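Side-chain contacts in F420-dependent methylenetetrahydromethanopterin dehydrogenase (Methanopyrus kandleri, PDB 1QV9), which catalyses the reversible, coenzyme F420-dependent interconversion of methenyl- and methylene-tetrahydromethanopterin in the methanogenic reduction of carbon dioxide: residues A[107-111]-A[112-116]; A[163-166]-A[167-171]; A[245-248]-A[249-252]. All coordinates share one frame; numbering follows the deposited sequence.

In the fold
Contacts 1 and 2 both belong to the alpha/beta domain, and both lie where a helix ends: contact 1 turns helix 106-111 into strand 115-119, and contact 2 covers the last two turns of helix 153-169 and the residues that end it, beside strands 4-10 and 67-71. Their centres are about 20 Å apart. Contact 3, its centre about 34 Å from each of theirs, lies in the second half of helix 227-257, in the helix bundle. The first two are half surface and half core, with charged groups at the rim and partners within their own chain. Contact 3 is largely buried in the hexamer, and there the acidic side chains of one helix meet basic residues of other subunits.

Contact 1. Residues A[107-111]-A[112-116]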
loop_
_atom_site.group_PDB
_atom_site.type_symbol
_atom_site.label_atom_id
_atom_site.label_comp_id
_atom_site.label_asym_id
_atom_site.label_seq_id
_atom_site.Cartn_x
_atom_site.Cartn_y
_atom_site.Cartn_z
ATOM N N ASP A 107 -43.668 -3.364 5.438
ATOM C CA ASP A 107 -44.996 -3.779 5.883
ATOM C C ASP A 107 -45.828 -4.293 4.708
ATOM O O ASP A 107 -46.528 -5.293 4.841
ATOM C CB ASP A 107 -45.722 -2.620 6.596
ATOM C CG ASP A 107 -45.133 -2.317 7.965
ATOM O OD1 ASP A 107 -44.564 -3.231 8.601
ATOM O OD2 ASP A 107 -45.255 -1.162 8.409
ATOM N N GLU A 108 -45.742 -3.614 3.561
ATOM C CA GLU A 108 -46.462 -4.053 2.368
ATOM C C GLU A 108 -46.043 -5.458 1.993
ATOM O O GLU A 108 -46.875 -6.294 1.679
ATOM C CB GLU A 108 -46.173 -3.152 1.158
ATOM C CG GLU A 108 -46.955 -1.870 1.086
ATOM C CD GLU A 108 -46.767 -1.139 -0.253
ATOM O OE1 GLU A 108 -46.570 -1.805 -1.309
ATOM O OE2 GLU A 108 -46.835 0.112 -0.243
HETATM N N MSE A 109 -44.741 -5.731 2.007
HETATM C CA MSE A 109 -44.313 -7.069 1.628
HETATM C C MSE A 109 -44.806 -8.135 2.567
HETATM O O MSE A 109 -45.189 -9.215 2.128
HETATM C CB MSE A 109 -42.781 -7.156 1.512
HETATM C CG MSE A 109 -42.249 -6.404 0.309
HETATM SE SE MSE A 109 -40.332 -6.599 0.002
HETATM C CE MSE A 109 -39.684 -5.485 1.497
ATOM N N GLU A 110 -44.803 -7.846 3.867
ATOM C CA GLU A 110 -45.268 -8.858 4.816
ATOM C C GLU A 110 -46.751 -9.132 4.566
ATOM O O GLU A 110 -47.183 -10.269 4.595
ATOM C CB GLU A 110 -45.001 -8.408 6.257
ATOM C CG GLU A 110 -43.497 -8.220 6.504
ATOM C CD GLU A 110 -43.139 -7.797 7.915
ATOM O OE1 GLU A 110 -44.059 -7.595 8.735
ATOM O OE2 GLU A 110 -41.930 -7.654 8.202
ATOM N N GLU A 111 -47.507 -8.088 4.266
ATOM C CA GLU A 111 -48.932 -8.253 3.968
ATOM C C GLU A 111 -49.110 -9.043 2.659
ATOM O O GLU A 111 -50.073 -9.782 2.504
ATOM C CB GLU A 111 -49.606 -6.887 3.832
ATOM C CG GLU A 111 -51.120 -6.983 3.626
ATOM C CD GLU A 111 -51.775 -5.629 3.402
ATOM O OE1 GLU A 111 -51.521 -4.700 4.206
ATOM O OE2 GLU A 111 -52.552 -5.494 2.427
ATOM N N GLN A 112 -48.151 -8.900 1.738
ATOM C CA GLN A 112 -48.186 -9.579 0.448
ATOM C C GLN A 112 -47.725 -11.010 0.572
ATOM O O GLN A 112 -47.725 -11.741 -0.410
ATOM C CB GLN A 112 -47.303 -8.833 -0.592
ATOM C CG GLN A 112 -47.871 -7.515 -1.059
ATOM C CD GLN A 112 -46.889 -6.706 -1.916
ATOM O OE1 GLN A 112 -45.723 -6.574 -1.568
ATOM N NE2 GLN A 112 -47.377 -6.129 -3.011
ATOM N N GLY A 113 -47.287 -11.402 1.772
ATOM C CA GLY A 113 -46.859 -12.763 1.988
ATOM C C GLY A 113 -45.511 -13.041 1.355
ATOM O O GLY A 113 -45.181 -14.189 1.086
ATOM N N LEU A 114 -44.735 -11.981 1.167
ATOM C CA LEU A 114 -43.421 -12.116 0.537
ATOM C C LEU A 114 -42.274 -12.080 1.528
ATOM O O LEU A 114 -42.351 -11.374 2.527
ATOM C CB LEU A 114 -43.213 -10.956 -0.446
ATOM C CG LEU A 114 -44.175 -10.864 -1.625
ATOM C CD1 LEU A 114 -43.993 -9.486 -2.309
ATOM C CD2 LEU A 114 -43.945 -12.012 -2.600
ATOM N N GLY A 115 -41.235 -12.885 1.271
ATOM C CA GLY A 115 -40.039 -12.809 2.085
ATOM C C GLY A 115 -39.167 -11.684 1.511
ATOM O O GLY A 115 -39.433 -11.142 0.408
ATOM N N TYR A 116 -38.153 -11.283 2.267
ATOM C CA TYR A 116 -37.241 -10.241 1.767
ATOM C C TYR A 116 -35.877 -10.293 2.409
ATOM O O TYR A 116 -35.724 -10.757 3.527
ATOM C CB TYR A 116 -37.796 -8.805 1.964
ATOM C CG TYR A 116 -38.228 -8.433 3.375
ATOM C CD1 TYR A 116 -39.563 -8.564 3.745
ATOM C CD2 TYR A 116 -37.312 -8.013 4.335
ATOM C CE1 TYR A 116 -39.980 -8.287 5.052
ATOM C CE2 TYR A 116 -37.722 -7.740 5.654
ATOM C CZ TYR A 116 -39.058 -7.883 5.986
ATOM O OH TYR A 116 -39.480 -7.614 7.276
#
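Met109 and Glu110, on the last turn of helix 106-111, meet Tyr116 on the strand that follows, a local contact round the alpha-to-beta turn of the beta-alpha-beta unit of strand 94-99, helix 106-111 and strand 115-119. The turn is a Schellman motif with Gly113, at positive phi, as the residue that leaves the helix. Leu114 N bonds back to Met109 O at 3.0 Å, and Gly113 N reaches Glu110 O at 3.0 Å from above the carbonyl plane.

Met109, a selenomethionine with two conformers of which one is described, bends at chi3 (-73°) and brings its methyl beside the tyrosine: CE lies 3.8 Å from Tyr116 CG, approaching the ring obliquely. In this conformer SE is 5.2 Å from the centroid of the Tyr116 ring, an oblique Met-aromatic contact that the other conformer need not keep.

Glu110 comes to the ring's edge. Its carboxylate is nearly coplanar with the phenol, 7° apart, and Tyr116 OH donates to the anti lone pair of Glu110 OE2 at 2.6 Å. Nearer the backbone, Glu110 CG lies 3.8 Å from Tyr116 CE1, in the ring plane.

Gln112 folds back over the helix end, its CG 3.2 Å from Glu108 O, while its OE1 takes a hydrogen bond from Arg84.

Glu110 OE2 also forms a salt bridge with Lys106. The two donors would favour a charged carboxylate, and the short bond to OE2 sets the direction of the phenol hydroxyl.

Contact 2. Residues A[163-166]-A[167-171]; sequences ELIE and KAKED
Two different chi1 settings prepare the pairing of Glu163 with Lys167: the glutamate sends CG away from its backbone N (chi1 179°), whereas the lysine turns CG in beside its own N (chi1 -61°) and then runs fully extended. The side chains end up alongside each other, pointing the same way. Glu166 reaches Lys169, three residues on, by a bend at chi2 (-52°) that brings its carboxylate alongside the end of the extended lysine.

The two salt bridges differ in geometry. Lys167 NZ meets Glu163 OE2 at 3.2 Å on the anti side, well out of the carboxylate plane. Lys169 NZ meets Glu166 OE2 at 2.8 Å on the syn side, closer to that plane. A water also bridges each pair: water 1 donates to Glu163 OE2 and accepts from Lys167 NZ, and water 2 joins Glu166 OE1 to Lys169 NZ.

Lys169 CE also rests 3.9 Å from Ile165 CG2, whose side chain packs on Phe67. Just beyond, Asp171 at positive phi closes the helix in a Schellman motif, with its N bonded to Ala168 O at 2.9 Å.

The strongest partner of each ammonium lies elsewhere in the chain, Asp177 for Lys167 and Asp32 for Lys169. Between two acids each, both lysines should stay protonated and tie the end of helix 153-169 to these aspartates.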
loop_
_atom_site.group_PDB
_atom_site.type_symbol
_atom_site.label_atom_id
_atom_site.label_comp_id
_atom_site.label_asym_id
_atom_site.label_seq_id
_atom_site.Cartn_x
_atom_site.Cartn_y
_atom_site.Cartn_z
ATOM N N GLU A 163 -31.199 -22.660 3.625
ATOM C CA GLU A 163 -32.268 -23.091 4.540
ATOM C C GLU A 163 -33.586 -23.259 3.756
ATOM O O GLU A 163 -34.323 -24.244 3.920
ATOM C CB GLU A 163 -32.450 -22.051 5.651
ATOM C CG GLU A 163 -33.568 -22.368 6.660
ATOM C CD GLU A 163 -33.880 -21.188 7.587
ATOM O OE1 GLU A 163 -32.948 -20.672 8.242
ATOM O OE2 GLU A 163 -35.060 -20.775 7.662
ATOM N N LEU A 164 -33.899 -22.299 2.889
ATOM C CA LEU A 164 -35.117 -22.365 2.088
ATOM C C LEU A 164 -35.073 -23.566 1.117
ATOM O O LEU A 164 -36.097 -24.227 0.875
ATOM C CB LEU A 164 -35.270 -21.050 1.315
ATOM C CG LEU A 164 -36.671 -20.681 0.831
ATOM C CD1 LEU A 164 -37.632 -20.529 2.021
ATOM C CD2 LEU A 164 -36.577 -19.377 0.027
ATOM N N ILE A 165 -33.894 -23.850 0.571
ATOM C CA ILE A 165 -33.734 -24.974 -0.339
ATOM C C ILE A 165 -34.004 -26.277 0.414
ATOM O O ILE A 165 -34.618 -27.188 -0.156
ATOM C CB ILE A 165 -32.332 -25.001 -0.973
ATOM C CG1 ILE A 165 -32.279 -23.913 -2.057
ATOM C CG2 ILE A 165 -32.026 -26.388 -1.577
ATOM C CD1 ILE A 165 -30.903 -23.565 -2.482
ATOM N N GLU A 166 -33.578 -26.374 1.676
ATOM C CA GLU A 166 -33.856 -27.619 2.391
ATOM C C GLU A 166 -35.365 -27.815 2.562
ATOM O O GLU A 166 -35.867 -28.943 2.420
ATOM C CB GLU A 166 -33.108 -27.651 3.721
ATOM C CG GLU A 166 -31.620 -27.939 3.511
ATOM C CD GLU A 166 -31.370 -29.184 2.648
ATOM O OE1 GLU A 166 -31.753 -30.302 3.082
ATOM O OE2 GLU A 166 -30.795 -29.056 1.537
ATOM N N LYS A 167 -36.089 -26.734 2.847
ATOM C CA LYS A 167 -37.547 -26.806 2.978
ATOM C C LYS A 167 -38.254 -27.064 1.634
ATOM O O LYS A 167 -39.305 -27.719 1.566
ATOM C CB LYS A 167 -38.067 -25.507 3.568
ATOM C CG LYS A 167 -37.485 -25.269 4.930
ATOM C CD LYS A 167 -37.998 -24.008 5.553
ATOM C CE LYS A 167 -37.403 -23.865 6.961
ATOM N NZ LYS A 167 -37.717 -22.553 7.600
ATOM N N ALA A 168 -37.704 -26.502 0.566
ATOM C CA ALA A 168 -38.257 -26.685 -0.775
ATOM C C ALA A 168 -38.250 -28.176 -1.126
ATOM O O ALA A 168 -39.174 -28.677 -1.788
ATOM C CB ALA A 168 -37.413 -25.905 -1.792
ATOM N N LYS A 169 -37.218 -28.887 -0.675
ATOM C CA LYS A 169 -37.086 -30.309 -0.973
ATOM C C LYS A 169 -38.209 -31.136 -0.397
ATOM O O LYS A 169 -38.549 -32.191 -0.933
ATOM C CB LYS A 169 -35.758 -30.839 -0.461
ATOM C CG LYS A 169 -34.585 -30.370 -1.292
ATOM C CD LYS A 169 -33.326 -30.875 -0.666
ATOM C CE LYS A 169 -32.115 -30.253 -1.285
ATOM N NZ LYS A 169 -30.917 -30.829 -0.622
ATOM N N GLU A 170 -38.782 -30.644 0.694
ATOM C CA GLU A 170 -39.896 -31.309 1.361
ATOM C C GLU A 170 -41.237 -30.666 0.968
ATOM O O GLU A 170 -42.275 -31.036 1.510
ATOM C CB GLU A 170 -39.719 -31.208 2.880
ATOM C CG GLU A 170 -38.345 -31.592 3.387
ATOM C CD GLU A 170 -37.896 -32.952 2.883
ATOM O OE1 GLU A 170 -38.710 -33.900 2.946
ATOM O OE2 GLU A 170 -36.734 -33.084 2.431
ATOM N N ASP A 171 -41.216 -29.736 0.007
ATOM C CA ASP A 171 -42.418 -29.010 -0.415
ATOM C C ASP A 171 -43.108 -28.446 0.834
ATOM O O ASP A 171 -44.342 -28.453 0.960
ATOM C CB ASP A 171 -43.402 -29.913 -1.186
ATOM C CG ASP A 171 -44.557 -29.127 -1.817
ATOM O OD1 ASP A 171 -45.599 -29.750 -2.123
ATOM O OD2 ASP A 171 -44.443 -27.894 -2.027
HETATM O O HOH W 1 -36.417 -20.681 5.496
HETATM O O HOH W 2 -31.011 -32.581 1.982
#

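Contact 3. Residues A[245-248]-A[249-252]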
loop_
_atom_site.group_PDB
_atom_site.type_symbol
_atom_site.label_atom_id
_atom_site.label_comp_id
_atom_site.label_asym_id
_atom_site.label_seq_id
_atom_site.Cartn_x
_atom_site.Cartn_y
_atom_site.Cartn_z
ATOM N N ALA A 245 -13.714 -1.366 -0.146
ATOM C CA ALA A 245 -13.198 -2.689 -0.644
ATOM C C ALA A 245 -11.819 -2.936 -0.042
ATOM O O ALA A 245 -11.452 -4.095 0.260
ATOM C CB ALA A 245 -13.085 -2.681 -2.163
ATOM N N GLU A 246 -11.010 -1.885 0.118
ATOM C CA GLU A 246 -9.677 -2.059 0.693
ATOM C C GLU A 246 -9.790 -2.529 2.149
ATOM O O GLU A 246 -9.005 -3.368 2.615
ATOM C CB GLU A 246 -8.907 -0.739 0.605
ATOM C CG GLU A 246 -7.484 -0.775 1.080
ATOM C CD GLU A 246 -6.919 0.626 1.120
ATOM O OE1 GLU A 246 -7.024 1.312 0.083
ATOM O OE2 GLU A 246 -6.405 1.041 2.177
ATOM N N LEU A 247 -10.763 -2.000 2.896
ATOM C CA LEU A 247 -10.946 -2.448 4.274
ATOM C C LEU A 247 -11.340 -3.911 4.299
ATOM O O LEU A 247 -10.852 -4.657 5.157
ATOM C CB LEU A 247 -12.055 -1.622 4.969
ATOM C CG LEU A 247 -11.614 -0.324 5.627
ATOM C CD1 LEU A 247 -12.867 0.528 5.882
ATOM C CD2 LEU A 247 -10.903 -0.606 6.951
ATOM N N ALA A 248 -12.233 -4.296 3.390
ATOM C CA ALA A 248 -12.685 -5.688 3.348
ATOM C C ALA A 248 -11.482 -6.559 2.991
ATOM O O ALA A 248 -11.319 -7.685 3.541
ATOM C CB ALA A 248 -13.813 -5.846 2.331
ATOM N N ASP A 249 -10.650 -6.109 2.056
ATOM C CA ASP A 249 -9.430 -6.872 1.692
ATOM C C ASP A 249 -8.508 -7.003 2.923
ATOM O O ASP A 249 -7.949 -8.073 3.188
ATOM C CB ASP A 249 -8.644 -6.150 0.573
ATOM C CG ASP A 249 -7.419 -6.952 0.109
ATOM O OD1 ASP A 249 -7.663 -7.921 -0.626
ATOM O OD2 ASP A 249 -6.275 -6.625 0.485
ATOM N N GLU A 250 -8.338 -5.923 3.681
ATOM C CA GLU A 250 -7.496 -5.968 4.873
ATOM C C GLU A 250 -8.031 -6.977 5.885
ATOM O O GLU A 250 -7.244 -7.672 6.549
ATOM C CB GLU A 250 -7.437 -4.596 5.566
ATOM C CG GLU A 250 -6.570 -3.615 4.877
ATOM C CD GLU A 250 -6.335 -2.336 5.710
ATOM O OE1 GLU A 250 -6.778 -2.235 6.885
ATOM O OE2 GLU A 250 -5.686 -1.432 5.168
ATOM N N ALA A 251 -9.346 -7.054 6.025
ATOM C CA ALA A 251 -9.934 -7.993 6.981
ATOM C C ALA A 251 -9.601 -9.394 6.533
ATOM O O ALA A 251 -9.194 -10.243 7.356
ATOM C CB ALA A 251 -11.457 -7.816 7.037
ATOM N N ARG A 252 -9.756 -9.666 5.238
ATOM C CA ARG A 252 -9.483 -11.030 4.786
ATOM C C ARG A 252 -8.001 -11.366 4.967
ATOM O O ARG A 252 -7.676 -12.535 5.360
ATOM C CB ARG A 252 -9.907 -11.203 3.350
ATOM C CG ARG A 252 -9.824 -12.671 2.880
ATOM C CD ARG A 252 -10.815 -12.853 1.840
ATOM N NE ARG A 252 -10.985 -14.228 1.344
ATOM C CZ ARG A 252 -11.890 -15.098 1.779
ATOM N NH1 ARG A 252 -11.956 -16.281 1.184
ATOM N NH2 ARG A 252 -12.745 -14.837 2.763
#
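Glu250 leaves the helix with CB 3.4 Å from Leu247 O, a carbonyl of the preceding turn. Its CG, turned in beside the backbone N (chi1 -76°), settles 3.3 Å from Glu246 O, the same oxygen that accepts the bond from Glu250 N at 2.8 Å. Beyond CG the chain is extended and carries the carboxylate alongside that of Glu246, which points the same way. Glu250 OE2 ends 3.9 Å from Glu246 OE2, with the carboxylate planes 39° apart.

Two acids this close would repel on their own, but Lys243 of the second subunit makes salt bridges to both OE2 atoms. The other oxygen, Glu250 OE1, is bridged by Lys202 of the same chain and by Arg242 of the second subunit. These bridges would offset the repulsion, to which Glu246 of the second subunit, also close to Glu246 OE2, adds.

Asp249 points elsewhere: its CB lies 3.5 Å from Ala245 O, and its OD2 reaches Arg242 of the third subunit. Farther along, Arg252 extends to Glu136 of the third subunit.

Leu247, Ala245 and Ala248 face helices of the same chain. Leu247 packs on Ala205, Ala206 and Ile209 of helix 197-223, while Ala245 and Ala248 lie against helix 134-150, at Val147 and Ala150. The segment is therefore wedged between two helices of its own chain, while its charged side chains reach two neighbouring subunits.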